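Local coordinates for protein toluene, o-xylene monooxygenase oxygenase subunit (Pseudomonas stutzeri, PDB 2INC) that forms an all-helical, ferritin-like subunit of the oxygenase component of toluene/o-xylene monooxygenase, an enzyme that probably hydroxylates aromatic compounds using molecular oxygen, at residues D95-R100 with G239-G244; T113-Y118 with P174-G179; F117-R122 with R167-C172; Y123-L128 with E225-Q230; G232-S237 with S298-G303. One frame throughout, in Å; residues are numbered along the deposited sequence.

Overall arrangement
All five interactions belong to the helical bundle of a strandless chain. Interactions 1, 2, 3 and 5 gather toward one end, 21 to 25 Å from the chain's centre, and join helix ends or connections; interaction 4 lies deeper, at about 9 Å, and joins two helices within their length. Interactions 2 and 3 share Phe117 and Tyr118, with centres about 5 Å apart. Interactions 3 and 4 both use helix 121-138, and 4 and 5 both use helix 208-237. Along the chain, interactions 2, 3 and 4 fall inside the loop closed by interaction 1, and interaction 5 crosses it. The second copy of this protein borders 1 and 5, a chain of another protein 1, 3 and 4.

Interaction 1. Residues D95-R100 with G239-G244; sequences DQLNDR and GDTLLG
Leu97 reaches from near the C-terminal end of helix 76-99 onto Leu242 in the first turn of helix 241-268, a leucine-on-leucine contact between two helix ends of the ferritin-like bundle. Its CD1 branch lies 3.8 Å from Leu242 CB and equally near Leu242 CA, so it meets the root of that side chain. In return Leu242 CD1 comes to 4.1 Å from Leu97 CB, the two side chains sliding past each other in opposite directions. Unlike first torsions suit this: CG of Leu97 sits beside its own backbone N (chi1 -77°), that of Leu242 is swung opposite the N (chi1 -161°). Thr241 adds OG1, 4.2 Å from Leu97 CD1; this hydroxyl is buried by the contact and has no hydrogen-bonding partner in the model. Around this pair, His102 touches both leucines, Arg165 of helix 142-172 touches Leu242, and Leu245 of the second copy of this protein packs on Leu97, placing the contact beside a subunit interface. Further out, a Schellman motif with Gly239 at positive phi closes helix 208-237, and Asp240 opens the next helix as its N-cap. The carboxylate of Asp240 is held at both oxygens. Trp110 NE1 bonds to OD2, while Leu243 N bonds to Asp240 OD1 at 3.0 Å, nearly straight (172°) although the donor comes in from above the carboxylate plane.

Interaction 2. Residues T113-Y118 with P174-G179; sequences TLARFY and PDVGFG
Phe178 lays the CE1 corner of its ring on the backbone of helix 108-117 at Ala115, with CE1 3.6 Å from Ala115 CA and as close to Ala115 N. Ala115 CA lies obliquely to the ring, whereas Leu114 C is at its edge, near the plane, 4.1 Å from Phe178 CE1. The ring also has a partner from its own loop: Val176 CG1 sits 3.5 Å above one face, offset toward the rim. Val176 CG1 also touches Ala115 CB at 3.7 Å, and Phe178 CE1 is 3.8 Å from Ala115 CB, so the alanine methyl meets both the valine branch and the ring corner. The Val176 methyl can do this because CG1 stands opposite the backbone N (chi1 174°). Gly177, between the two contacting residues, and Gly179 after them both have positive phi, which lets the loop after helix 142-172 turn sharply while Val176 and Phe178 address the same helix. Leu169 and Ala170 of helix 142-172 and Val111 of helix 108-117 also border the ring. The loop also has polar links: Asp175 OD2 forms a salt bridge with Arg108 NH1, and Gly179 N bonds to Glu182 OE1. Across the two segments themselves there is no hydrogen bond or ion pair, which implies that the fit depends on shape and on apolar burial, with the small Ala115 letting an aromatic ring reach the helix backbone.

Interaction 3. Residues F117-R122 with R167-C172; sequences FYTPAR and RELANC
The Tyr118 ring meets Leu169 at its edge: Leu169 CD1 lies near the ring plane, 4.4 Å from Tyr118 CD1. Leu243 of helix 241-268 comes instead over the rim, its CD1 above the plane and 3.5 Å from Tyr118 CE2, and Leu246 of the same helix and Arg165 of helix 142-172 touch the tyrosine as well. The second residue to receive Leu169 is Thr119, whose CG2 is 4.0 Å from Leu169 CD1, the two side chains crossing obliquely. One leucine methyl therefore bridges two consecutive residues and serves both an aromatic edge and a methyl group. Thr119 is turned for this with OG1 in the crowded position between backbone N and carbonyl carbon (chi1 61°), which leaves CG2 beside the N. Its OG1 is hydrogen-bonded to Glu182 OE1, and Phe178 also packs on this threonine. The two segments bury only 73 Å² between them. The backbone here is a type I beta turn from Tyr118 to Ala121, closed by Ala121 N bonding to Tyr118 O at 3.0 Å, and it links helix 108-117 to helix 121-138. The contact places this connection against the C-terminal part of helix 142-172, with helix 241-268 beside Tyr118, helix 190-202 touching Pro120 and Ala121 through Trp192, and Arg122 NE hydrogen-bonded to the backbone of a chain of another protein.

Interaction 4. Residues Y123-L128 with E225-Q230; sequences YLFHAL and EALLQQ
A buried, wholly apolar helix-helix contact joins helix 121-138 to helix 208-237 through Leu124, Phe125, Leu227 and Leu228, in the inner part of the bundle. The short segments cross steeply, at -117°, and their axes stay 12.7 Å apart, a separation bridged by large side chains. Leu227 CD2 does most of the touching: it is 3.9 Å from Leu124 CD2 and 4.0 Å from Phe125 CE2, the two leucines meeting at an angle. The same branch of Leu227 also packs on Ala121, a turn before Leu124 and Phe125. Leu228 CD2 adds a looser touch, 4.3 Å from Phe125 CZ. Both leucine methyls reach the ring obliquely. Phe125 carries CG beside its backbone N (chi1 -66°), bringing the ring end closer to the other helix than its CB direction suggests, and Trp158 packs edge-to-face with it. Trp192 of helix 190-202 rests on Leu124 and Leu227 alike. Segment 225-230 makes a wider, pi-type turn, in which Gln230 N bonds to Glu225 O at 2.9 Å. Such end-on apolar contact between leucine and aromatic side chains is consistent with the hydrophobic interior of the ferritin-like helical fold of the methane/phenol/alkene hydroxylase family.

Interaction 5. Residues G232-S237 with S298-G303; sequences GSLAQS and SALPDG
Leu234, near the C-terminal end of helix 208-237, packs on Pro301 and Leu300 at the start of a type II beta turn, Leu300 to Gly303, which joins helices 274-299 and 303-319. Leu234 buries the most surface and splits its two branches between the partners. Leu234 CD1 lies 3.9 Å from Pro301 CB, while Leu234 CD2 is 4.0 Å from Pro301 CG and equally far from Leu300 CD2. The leucine therefore forks against the proline ring, whose side chain runs at about a right angle to it. Its CG stands opposite the backbone N (chi1 -179°), extending the fork away from the helix. Pro301 remains exposed, whereas Leu300 is buried and its CD2 also meets the ring of Phe117. Trp110 of helix 108-117 also packs on Leu234, placing the contact beside that helix. No polar bond spans the two segments. At the end of the same helix as Leu234, Ser237 OG donates to Leu234 O at 3.0 Å, meeting the C=O at 120° and tilted 25° from the carbonyl plane.

Interaction 1. Residues D95-R100 with G239-G244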
# COMPACT_ATOMS: atom_id res chain seq x y z
N ASP B 95 -11.56 -13.44 21.60
CA ASP B 95 -10.28 -14.02 21.99
C ASP B 95 -10.09 -13.80 23.47
O ASP B 95 -9.74 -14.69 24.19
CB ASP B 95 -9.17 -13.35 21.19
CG ASP B 95 -7.78 -13.88 21.47
OD1 ASP B 95 -7.60 -15.09 21.79
OD2 ASP B 95 -6.83 -13.09 21.20
N GLN B 96 -10.30 -12.57 23.93
CA GLN B 96 -9.94 -12.24 25.30
C GLN B 96 -10.94 -12.79 26.34
O GLN B 96 -10.55 -13.17 27.45
CB GLN B 96 -9.60 -10.72 25.34
CG GLN B 96 -8.29 -10.57 24.47
CD GLN B 96 -7.51 -9.31 24.66
OE1 GLN B 96 -7.29 -8.89 25.77
NE2 GLN B 96 -7.01 -8.72 23.53
N LEU B 97 -12.21 -12.95 25.95
CA LEU B 97 -13.21 -13.48 26.88
C LEU B 97 -13.05 -15.01 26.99
O LEU B 97 -13.24 -15.56 28.08
CB LEU B 97 -14.63 -12.99 26.52
CG LEU B 97 -14.89 -11.53 26.94
CD1 LEU B 97 -16.22 -11.00 26.41
CD2 LEU B 97 -14.88 -11.41 28.45
N ASN B 98 -12.64 -15.68 25.92
CA ASN B 98 -12.34 -17.09 25.99
C ASN B 98 -11.16 -17.29 26.95
O ASN B 98 -11.12 -18.24 27.75
CB ASN B 98 -11.95 -17.58 24.61
CG ASN B 98 -11.41 -18.95 24.64
OD1 ASN B 98 -12.16 -19.94 24.59
ND2 ASN B 98 -10.14 -19.05 24.76
N ASP B 99 -10.22 -16.35 26.88
CA ASP B 99 -9.01 -16.45 27.71
C ASP B 99 -9.03 -16.68 29.23
O ASP B 99 -8.65 -17.76 29.65
CB ASP B 99 -8.00 -15.33 27.41
CG ASP B 99 -7.04 -15.66 26.27
OD1 ASP B 99 -6.47 -14.68 25.76
OD2 ASP B 99 -6.82 -16.85 25.86
N ARG B 100 -9.43 -15.80 30.13
CA ARG B 100 -10.74 -15.49 30.68
C ARG B 100 -11.73 -16.56 31.13
O ARG B 100 -12.14 -16.54 32.28
CB ARG B 100 -11.39 -14.26 30.18
CG ARG B 100 -12.23 -13.73 31.27
CD ARG B 100 -11.96 -12.29 31.45
NE ARG B 100 -13.21 -11.62 31.64
CZ ARG B 100 -13.32 -10.33 31.94
NH1 ARG B 100 -14.53 -9.80 32.09
NH2 ARG B 100 -12.23 -9.60 32.11
N GLY B 239 -25.36 -11.94 33.10
CA GLY B 239 -23.94 -12.26 33.25
C GLY B 239 -23.19 -12.53 31.96
O GLY B 239 -21.95 -12.69 31.99
N ASP B 240 -23.91 -12.54 30.83
CA ASP B 240 -23.30 -12.87 29.54
C ASP B 240 -22.73 -11.59 28.96
O ASP B 240 -23.38 -10.93 28.15
CB ASP B 240 -24.31 -13.48 28.57
CG ASP B 240 -23.64 -14.18 27.39
OD1 ASP B 240 -22.51 -13.80 26.98
OD2 ASP B 240 -24.22 -15.15 26.85
N THR B 241 -21.52 -11.21 29.37
CA THR B 241 -21.06 -9.93 28.87
C THR B 241 -20.71 -10.02 27.38
O THR B 241 -20.90 -9.04 26.68
CB THR B 241 -19.97 -9.20 29.77
OG1 THR B 241 -18.77 -8.94 29.04
CG2 THR B 241 -19.71 -9.96 31.07
N LEU B 242 -20.25 -11.18 26.90
CA LEU B 242 -19.89 -11.31 25.50
C LEU B 242 -21.12 -10.97 24.64
O LEU B 242 -21.10 -10.05 23.82
CB LEU B 242 -19.33 -12.74 25.20
CG LEU B 242 -18.50 -12.98 23.94
CD1 LEU B 242 -17.72 -14.23 24.12
CD2 LEU B 242 -19.45 -13.20 22.82
N LEU B 243 -22.24 -11.67 24.87
CA LEU B 243 -23.40 -11.46 23.98
C LEU B 243 -23.92 -10.02 24.12
O LEU B 243 -24.32 -9.37 23.15
CB LEU B 243 -24.49 -12.49 24.27
CG LEU B 243 -25.73 -12.39 23.35
CD1 LEU B 243 -25.39 -12.29 21.87
CD2 LEU B 243 -26.64 -13.51 23.65
N GLY B 244 -23.88 -9.49 25.34
CA GLY B 244 -24.28 -8.09 25.59
C GLY B 244 -23.47 -7.23 24.64
O GLY B 244 -24.03 -6.45 23.89

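Interaction 2. Residues T113-Y118 with P174-G179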
# COMPACT_ATOMS: atom_id res chain seq x y z
N THR B 113 -31.13 -20.87 27.81
CA THR B 113 -31.73 -19.75 27.10
C THR B 113 -30.98 -19.43 25.78
O THR B 113 -31.60 -19.14 24.78
CB THR B 113 -31.66 -18.54 27.98
OG1 THR B 113 -32.31 -18.91 29.19
CG2 THR B 113 -32.33 -17.30 27.38
N LEU B 114 -29.65 -19.47 25.82
CA LEU B 114 -28.86 -19.37 24.59
C LEU B 114 -29.23 -20.41 23.53
O LEU B 114 -29.40 -20.05 22.38
CB LEU B 114 -27.37 -19.53 24.91
CG LEU B 114 -26.79 -18.40 25.73
CD1 LEU B 114 -25.31 -18.73 25.92
CD2 LEU B 114 -26.94 -17.04 25.05
N ALA B 115 -29.38 -21.68 23.92
CA ALA B 115 -29.70 -22.71 22.95
C ALA B 115 -31.04 -22.44 22.27
O ALA B 115 -31.18 -22.71 21.06
CB ALA B 115 -29.71 -24.10 23.62
N ARG B 116 -31.99 -21.86 23.00
CA ARG B 116 -33.33 -21.64 22.48
C ARG B 116 -33.45 -20.36 21.73
O ARG B 116 -34.08 -20.33 20.66
CB ARG B 116 -34.36 -21.60 23.62
CG ARG B 116 -35.81 -21.53 23.14
CD ARG B 116 -36.78 -21.92 24.25
NE ARG B 116 -38.13 -21.86 23.69
CZ ARG B 116 -39.23 -21.54 24.35
NH1 ARG B 116 -39.17 -21.25 25.67
NH2 ARG B 116 -40.39 -21.53 23.70
N PHE B 117 -32.91 -19.28 22.32
CA PHE B 117 -33.12 -17.93 21.82
C PHE B 117 -31.97 -17.29 21.09
O PHE B 117 -32.19 -16.26 20.41
CB PHE B 117 -33.47 -17.01 22.98
CG PHE B 117 -34.78 -17.33 23.63
CD1 PHE B 117 -35.98 -16.94 23.03
CD2 PHE B 117 -34.83 -18.10 24.80
CE1 PHE B 117 -37.21 -17.25 23.64
CE2 PHE B 117 -36.06 -18.41 25.41
CZ PHE B 117 -37.26 -17.96 24.82
N TYR B 118 -30.76 -17.84 21.24
CA TYR B 118 -29.60 -17.25 20.55
C TYR B 118 -29.09 -18.02 19.33
O TYR B 118 -29.13 -17.52 18.21
CB TYR B 118 -28.48 -16.94 21.58
CG TYR B 118 -27.21 -16.46 20.89
CD1 TYR B 118 -26.06 -17.25 20.85
CD2 TYR B 118 -27.19 -15.23 20.25
CE1 TYR B 118 -24.91 -16.82 20.20
CE2 TYR B 118 -26.04 -14.80 19.58
CZ TYR B 118 -24.91 -15.59 19.58
OH TYR B 118 -23.77 -15.15 18.94
N PRO B 174 -21.11 -29.54 25.64
CA PRO B 174 -21.34 -30.51 24.57
C PRO B 174 -22.63 -31.31 24.69
O PRO B 174 -23.04 -31.97 23.70
CB PRO B 174 -20.15 -31.46 24.68
CG PRO B 174 -19.18 -30.81 25.55
CD PRO B 174 -19.91 -29.86 26.43
N ASP B 175 -23.25 -31.28 25.86
CA ASP B 175 -24.50 -32.02 26.07
C ASP B 175 -25.74 -31.22 25.68
O ASP B 175 -26.84 -31.74 25.66
CB ASP B 175 -24.61 -32.51 27.55
CG ASP B 175 -24.69 -31.34 28.61
OD1 ASP B 175 -25.39 -31.52 29.64
OD2 ASP B 175 -24.04 -30.25 28.45
N VAL B 176 -25.57 -29.94 25.35
CA VAL B 176 -26.74 -29.08 25.10
C VAL B 176 -27.31 -29.26 23.66
O VAL B 176 -28.50 -29.01 23.41
CB VAL B 176 -26.40 -27.60 25.41
CG1 VAL B 176 -27.53 -26.67 25.03
CG2 VAL B 176 -26.10 -27.43 26.90
N GLY B 177 -26.47 -29.73 22.73
CA GLY B 177 -26.82 -29.84 21.31
C GLY B 177 -26.60 -28.56 20.49
O GLY B 177 -27.10 -28.45 19.35
N PHE B 178 -25.88 -27.58 21.04
CA PHE B 178 -25.47 -26.42 20.23
C PHE B 178 -24.89 -26.92 18.92
O PHE B 178 -24.04 -27.81 18.91
CB PHE B 178 -24.39 -25.61 20.94
CG PHE B 178 -24.87 -24.85 22.09
CD1 PHE B 178 -25.70 -23.77 21.90
CD2 PHE B 178 -24.46 -25.18 23.40
CE1 PHE B 178 -26.14 -23.00 22.97
CE2 PHE B 178 -24.87 -24.41 24.47
CZ PHE B 178 -25.71 -23.32 24.27
N GLY B 179 -25.32 -26.32 17.80
CA GLY B 179 -24.82 -26.74 16.48
C GLY B 179 -25.69 -27.81 15.84
O GLY B 179 -25.85 -27.85 14.59

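Interaction 3. Residues F117-R122 with R167-C172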
# COMPACT_ATOMS: atom_id res chain seq x y z
N PHE B 117 -32.91 -19.28 22.32
CA PHE B 117 -33.12 -17.93 21.82
C PHE B 117 -31.97 -17.29 21.09
O PHE B 117 -32.19 -16.26 20.41
CB PHE B 117 -33.47 -17.01 22.98
CG PHE B 117 -34.78 -17.33 23.63
CD1 PHE B 117 -35.98 -16.94 23.03
CD2 PHE B 117 -34.83 -18.10 24.80
CE1 PHE B 117 -37.21 -17.25 23.64
CE2 PHE B 117 -36.06 -18.41 25.41
CZ PHE B 117 -37.26 -17.96 24.82
N TYR B 118 -30.76 -17.84 21.24
CA TYR B 118 -29.60 -17.25 20.55
C TYR B 118 -29.09 -18.02 19.33
O TYR B 118 -29.13 -17.52 18.21
CB TYR B 118 -28.48 -16.94 21.58
CG TYR B 118 -27.21 -16.46 20.89
CD1 TYR B 118 -26.06 -17.25 20.85
CD2 TYR B 118 -27.19 -15.23 20.25
CE1 TYR B 118 -24.91 -16.82 20.20
CE2 TYR B 118 -26.04 -14.80 19.58
CZ TYR B 118 -24.91 -15.59 19.58
OH TYR B 118 -23.77 -15.15 18.94
N THR B 119 -28.64 -19.25 19.52
CA THR B 119 -28.01 -19.92 18.42
C THR B 119 -28.90 -20.18 17.16
O THR B 119 -28.35 -20.17 16.03
CB THR B 119 -27.22 -21.13 18.86
OG1 THR B 119 -28.11 -22.02 19.47
CG2 THR B 119 -26.14 -20.69 19.90
N PRO B 120 -30.23 -20.40 17.33
CA PRO B 120 -31.04 -20.56 16.12
C PRO B 120 -31.13 -19.34 15.24
O PRO B 120 -31.57 -19.45 14.10
CB PRO B 120 -32.45 -20.91 16.63
CG PRO B 120 -32.23 -21.44 18.00
CD PRO B 120 -31.04 -20.70 18.54
N ALA B 121 -30.69 -18.20 15.75
CA ALA B 121 -30.65 -17.00 14.93
C ALA B 121 -29.72 -17.15 13.69
O ALA B 121 -29.81 -16.31 12.80
CB ALA B 121 -30.23 -15.81 15.77
N ARG B 122 -28.92 -18.22 13.58
CA ARG B 122 -28.14 -18.39 12.35
C ARG B 122 -29.11 -18.50 11.14
O ARG B 122 -28.80 -18.01 10.04
CB ARG B 122 -27.15 -19.56 12.44
CG ARG B 122 -27.72 -20.96 12.22
CD ARG B 122 -26.56 -21.94 12.02
NE ARG B 122 -27.07 -23.31 11.88
CZ ARG B 122 -27.16 -24.15 12.89
NH1 ARG B 122 -26.71 -23.76 14.09
NH2 ARG B 122 -27.63 -25.38 12.70
N ARG B 167 -20.21 -22.85 17.93
CA ARG B 167 -19.12 -23.82 18.16
C ARG B 167 -18.46 -23.68 19.52
O ARG B 167 -18.18 -24.66 20.20
CB ARG B 167 -18.00 -23.65 17.16
CG ARG B 167 -18.11 -24.42 15.97
CD ARG B 167 -17.34 -25.79 16.09
NE ARG B 167 -18.16 -26.67 16.83
CZ ARG B 167 -19.19 -27.40 16.38
NH1 ARG B 167 -19.82 -28.07 17.30
NH2 ARG B 167 -19.57 -27.50 15.11
N GLU B 168 -18.16 -22.46 19.92
CA GLU B 168 -17.53 -22.24 21.23
C GLU B 168 -18.42 -22.69 22.37
O GLU B 168 -17.95 -23.34 23.34
CB GLU B 168 -17.21 -20.75 21.42
CG GLU B 168 -16.06 -20.29 20.63
CD GLU B 168 -15.36 -19.14 21.33
OE1 GLU B 168 -14.14 -19.26 21.62
OE2 GLU B 168 -16.05 -18.13 21.64
N LEU B 169 -19.71 -22.40 22.25
CA LEU B 169 -20.71 -22.95 23.19
C LEU B 169 -20.80 -24.47 23.20
O LEU B 169 -20.81 -25.07 24.29
CB LEU B 169 -22.09 -22.30 22.97
CG LEU B 169 -22.14 -20.80 23.37
CD1 LEU B 169 -23.38 -20.17 22.75
CD2 LEU B 169 -22.14 -20.61 24.91
N ALA B 170 -20.85 -25.11 22.03
CA ALA B 170 -20.86 -26.55 21.94
C ALA B 170 -19.61 -27.15 22.57
O ALA B 170 -19.66 -28.28 23.09
CB ALA B 170 -20.93 -26.98 20.53
N ASN B 171 -18.48 -26.47 22.44
CA ASN B 171 -17.25 -27.01 23.03
C ASN B 171 -17.38 -26.94 24.55
O ASN B 171 -16.99 -27.87 25.24
CB ASN B 171 -16.00 -26.26 22.58
CG ASN B 171 -15.61 -26.56 21.16
OD1 ASN B 171 -16.05 -27.55 20.58
ND2 ASN B 171 -14.75 -25.73 20.60
N CYS B 172 -17.91 -25.83 25.06
CA CYS B 172 -18.05 -25.66 26.50
C CYS B 172 -19.14 -26.56 27.08
O CYS B 172 -19.00 -27.07 28.21
CB CYS B 172 -18.33 -24.20 26.81
SG CYS B 172 -17.98 -23.74 28.56

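Interaction 4. Residues Y123-L128 with E225-Q230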
# COMPACT_ATOMS: atom_id res chain seq x y z
N TYR B 123 -30.28 -19.11 11.35
CA TYR B 123 -31.29 -19.21 10.28
C TYR B 123 -31.87 -17.82 9.99
O TYR B 123 -31.96 -17.37 8.84
CB TYR B 123 -32.37 -20.28 10.62
CG TYR B 123 -31.72 -21.64 10.64
CD1 TYR B 123 -31.51 -22.32 9.45
CD2 TYR B 123 -31.27 -22.24 11.82
CE1 TYR B 123 -30.87 -23.54 9.42
CE2 TYR B 123 -30.58 -23.50 11.77
CZ TYR B 123 -30.42 -24.12 10.58
OH TYR B 123 -29.74 -25.35 10.45
N LEU B 124 -32.26 -17.12 11.01
CA LEU B 124 -32.91 -15.86 10.76
C LEU B 124 -31.92 -14.87 10.08
O LEU B 124 -32.31 -14.19 9.15
CB LEU B 124 -33.43 -15.30 12.07
CG LEU B 124 -34.12 -13.94 11.93
CD1 LEU B 124 -35.18 -13.88 10.76
CD2 LEU B 124 -34.86 -13.67 13.25
N PHE B 125 -30.67 -14.83 10.51
CA PHE B 125 -29.70 -13.87 9.93
C PHE B 125 -29.38 -14.26 8.50
O PHE B 125 -29.22 -13.37 7.65
CB PHE B 125 -28.39 -13.77 10.77
CG PHE B 125 -28.57 -13.18 12.15
CD1 PHE B 125 -27.64 -13.46 13.17
CD2 PHE B 125 -29.63 -12.33 12.44
CE1 PHE B 125 -27.75 -12.94 14.44
CE2 PHE B 125 -29.77 -11.80 13.74
CZ PHE B 125 -28.83 -12.10 14.74
N HIS B 126 -29.29 -15.57 8.21
CA HIS B 126 -29.10 -15.98 6.82
C HIS B 126 -30.32 -15.64 5.95
O HIS B 126 -30.16 -15.18 4.84
CB HIS B 126 -28.77 -17.46 6.68
CG HIS B 126 -28.41 -17.84 5.27
ND1 HIS B 126 -27.27 -17.37 4.65
CD2 HIS B 126 -29.08 -18.55 4.34
CE1 HIS B 126 -27.23 -17.82 3.41
NE2 HIS B 126 -28.32 -18.55 3.20
N ALA B 127 -31.53 -15.76 6.50
CA ALA B 127 -32.75 -15.36 5.77
C ALA B 127 -32.71 -13.85 5.50
O ALA B 127 -33.12 -13.42 4.43
CB ALA B 127 -34.00 -15.72 6.59
N LEU B 128 -32.15 -13.06 6.40
CA LEU B 128 -32.00 -11.63 6.13
C LEU B 128 -30.97 -11.37 5.03
O LEU B 128 -31.12 -10.42 4.21
CB LEU B 128 -31.61 -10.87 7.40
CG LEU B 128 -32.64 -10.77 8.52
CD1 LEU B 128 -31.98 -10.00 9.68
CD2 LEU B 128 -33.88 -10.06 8.02
N GLU B 225 -34.77 -5.40 17.19
CA GLU B 225 -35.26 -5.09 18.55
C GLU B 225 -35.43 -6.35 19.41
O GLU B 225 -35.00 -6.37 20.56
CB GLU B 225 -36.50 -4.18 18.52
CG GLU B 225 -36.22 -2.74 17.97
CD GLU B 225 -34.99 -2.01 18.56
OE1 GLU B 225 -34.85 -1.95 19.81
OE2 GLU B 225 -34.16 -1.45 17.78
N ALA B 226 -35.94 -7.42 18.84
CA ALA B 226 -36.03 -8.66 19.59
C ALA B 226 -34.68 -9.29 19.91
O ALA B 226 -34.34 -9.58 21.07
CB ALA B 226 -36.97 -9.67 18.86
N LEU B 227 -33.88 -9.51 18.87
CA LEU B 227 -32.69 -10.32 18.97
C LEU B 227 -31.47 -9.54 19.37
O LEU B 227 -30.56 -10.09 19.96
CB LEU B 227 -32.42 -11.05 17.66
CG LEU B 227 -33.12 -12.39 17.50
CD1 LEU B 227 -34.66 -12.23 17.32
CD2 LEU B 227 -32.54 -13.08 16.33
N LEU B 228 -31.39 -8.26 19.05
CA LEU B 228 -30.17 -7.57 19.45
C LEU B 228 -30.48 -6.80 20.72
O LEU B 228 -29.85 -7.01 21.75
CB LEU B 228 -29.61 -6.67 18.33
CG LEU B 228 -29.35 -7.32 16.98
CD1 LEU B 228 -28.76 -6.29 16.00
CD2 LEU B 228 -28.45 -8.54 17.12
N GLN B 229 -31.49 -5.95 20.64
CA GLN B 229 -31.82 -5.12 21.77
C GLN B 229 -32.27 -5.91 23.01
O GLN B 229 -31.64 -5.81 24.05
CB GLN B 229 -32.82 -4.05 21.39
CG GLN B 229 -32.95 -2.94 22.42
CD GLN B 229 -31.69 -2.16 22.59
OE1 GLN B 229 -30.96 -1.91 21.63
NE2 GLN B 229 -31.41 -1.75 23.80
N GLN B 230 -33.34 -6.71 22.90
CA GLN B 230 -33.96 -7.27 24.09
C GLN B 230 -33.15 -8.46 24.57
O GLN B 230 -32.88 -8.59 25.76
CB GLN B 230 -35.42 -7.69 23.79
CG GLN B 230 -36.36 -6.50 23.52
CD GLN B 230 -36.44 -5.55 24.68
OE1 GLN B 230 -36.58 -5.98 25.81
NE2 GLN B 230 -36.31 -4.25 24.41

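Interaction 5. Residues G232-S237 with S298-G303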
# COMPACT_ATOMS: atom_id res chain seq x y z
N GLY B 232 -29.92 -8.98 23.91
CA GLY B 232 -28.64 -8.41 24.36
C GLY B 232 -28.75 -7.81 25.78
O GLY B 232 -27.88 -8.05 26.61
N SER B 233 -29.82 -7.06 26.07
CA SER B 233 -30.05 -6.52 27.44
C SER B 233 -30.21 -7.62 28.47
O SER B 233 -29.66 -7.60 29.59
CB SER B 233 -31.33 -5.74 27.49
OG SER B 233 -31.12 -4.58 26.75
N LEU B 234 -30.98 -8.61 28.10
CA LEU B 234 -31.15 -9.72 28.97
C LEU B 234 -29.80 -10.40 29.22
O LEU B 234 -29.49 -10.77 30.36
CB LEU B 234 -32.14 -10.68 28.33
CG LEU B 234 -32.45 -11.90 29.15
CD1 LEU B 234 -33.11 -11.46 30.48
CD2 LEU B 234 -33.38 -12.81 28.32
N ALA B 235 -29.01 -10.59 28.16
CA ALA B 235 -27.69 -11.26 28.28
C ALA B 235 -26.87 -10.55 29.32
O ALA B 235 -26.26 -11.19 30.20
CB ALA B 235 -26.95 -11.25 26.96
N GLN B 236 -26.83 -9.21 29.21
CA GLN B 236 -26.01 -8.40 30.08
C GLN B 236 -26.42 -8.59 31.54
O GLN B 236 -25.56 -8.76 32.41
CB GLN B 236 -26.10 -6.93 29.69
CG GLN B 236 -24.90 -6.14 30.20
CD GLN B 236 -25.12 -4.64 30.35
OE1 GLN B 236 -25.65 -3.95 29.45
NE2 GLN B 236 -24.67 -4.11 31.50
N SER B 237 -27.73 -8.54 31.81
CA SER B 237 -28.25 -8.69 33.16
C SER B 237 -28.07 -10.12 33.67
O SER B 237 -28.00 -10.34 34.88
CB SER B 237 -29.72 -8.25 33.21
OG SER B 237 -30.58 -9.30 32.79
N SER B 298 -42.41 -12.94 24.29
CA SER B 298 -43.26 -13.42 25.37
C SER B 298 -42.61 -14.61 26.04
O SER B 298 -42.85 -14.89 27.21
CB SER B 298 -44.66 -13.78 24.87
OG SER B 298 -44.57 -15.02 24.16
N ALA B 299 -41.76 -15.31 25.30
CA ALA B 299 -41.13 -16.53 25.81
C ALA B 299 -39.88 -16.23 26.62
O ALA B 299 -39.40 -17.09 27.34
CB ALA B 299 -40.83 -17.49 24.69
N LEU B 300 -39.34 -15.01 26.48
CA LEU B 300 -38.19 -14.57 27.28
C LEU B 300 -38.66 -14.26 28.71
O LEU B 300 -39.85 -14.05 28.93
CB LEU B 300 -37.62 -13.28 26.70
CG LEU B 300 -36.92 -13.27 25.33
CD1 LEU B 300 -36.47 -11.86 25.06
CD2 LEU B 300 -35.74 -14.17 25.37
N PRO B 301 -37.73 -14.28 29.70
CA PRO B 301 -37.81 -13.60 30.99
C PRO B 301 -38.42 -12.19 30.91
O PRO B 301 -38.01 -11.37 30.07
CB PRO B 301 -36.34 -13.51 31.41
CG PRO B 301 -35.75 -14.80 30.88
CD PRO B 301 -36.55 -15.16 29.62
N ASP B 302 -39.42 -11.91 31.75
CA ASP B 302 -40.01 -10.57 31.77
C ASP B 302 -40.53 -10.26 30.35
O ASP B 302 -40.40 -9.12 29.81
CB ASP B 302 -38.94 -9.58 32.23
CG ASP B 302 -39.51 -8.32 32.86
OD1 ASP B 302 -40.68 -7.94 32.55
OD2 ASP B 302 -38.76 -7.72 33.66
N GLY B 303 -41.10 -11.31 29.75
CA GLY B 303 -41.56 -11.33 28.37
C GLY B 303 -42.49 -10.23 27.94
O GLY B 303 -42.35 -9.67 26.85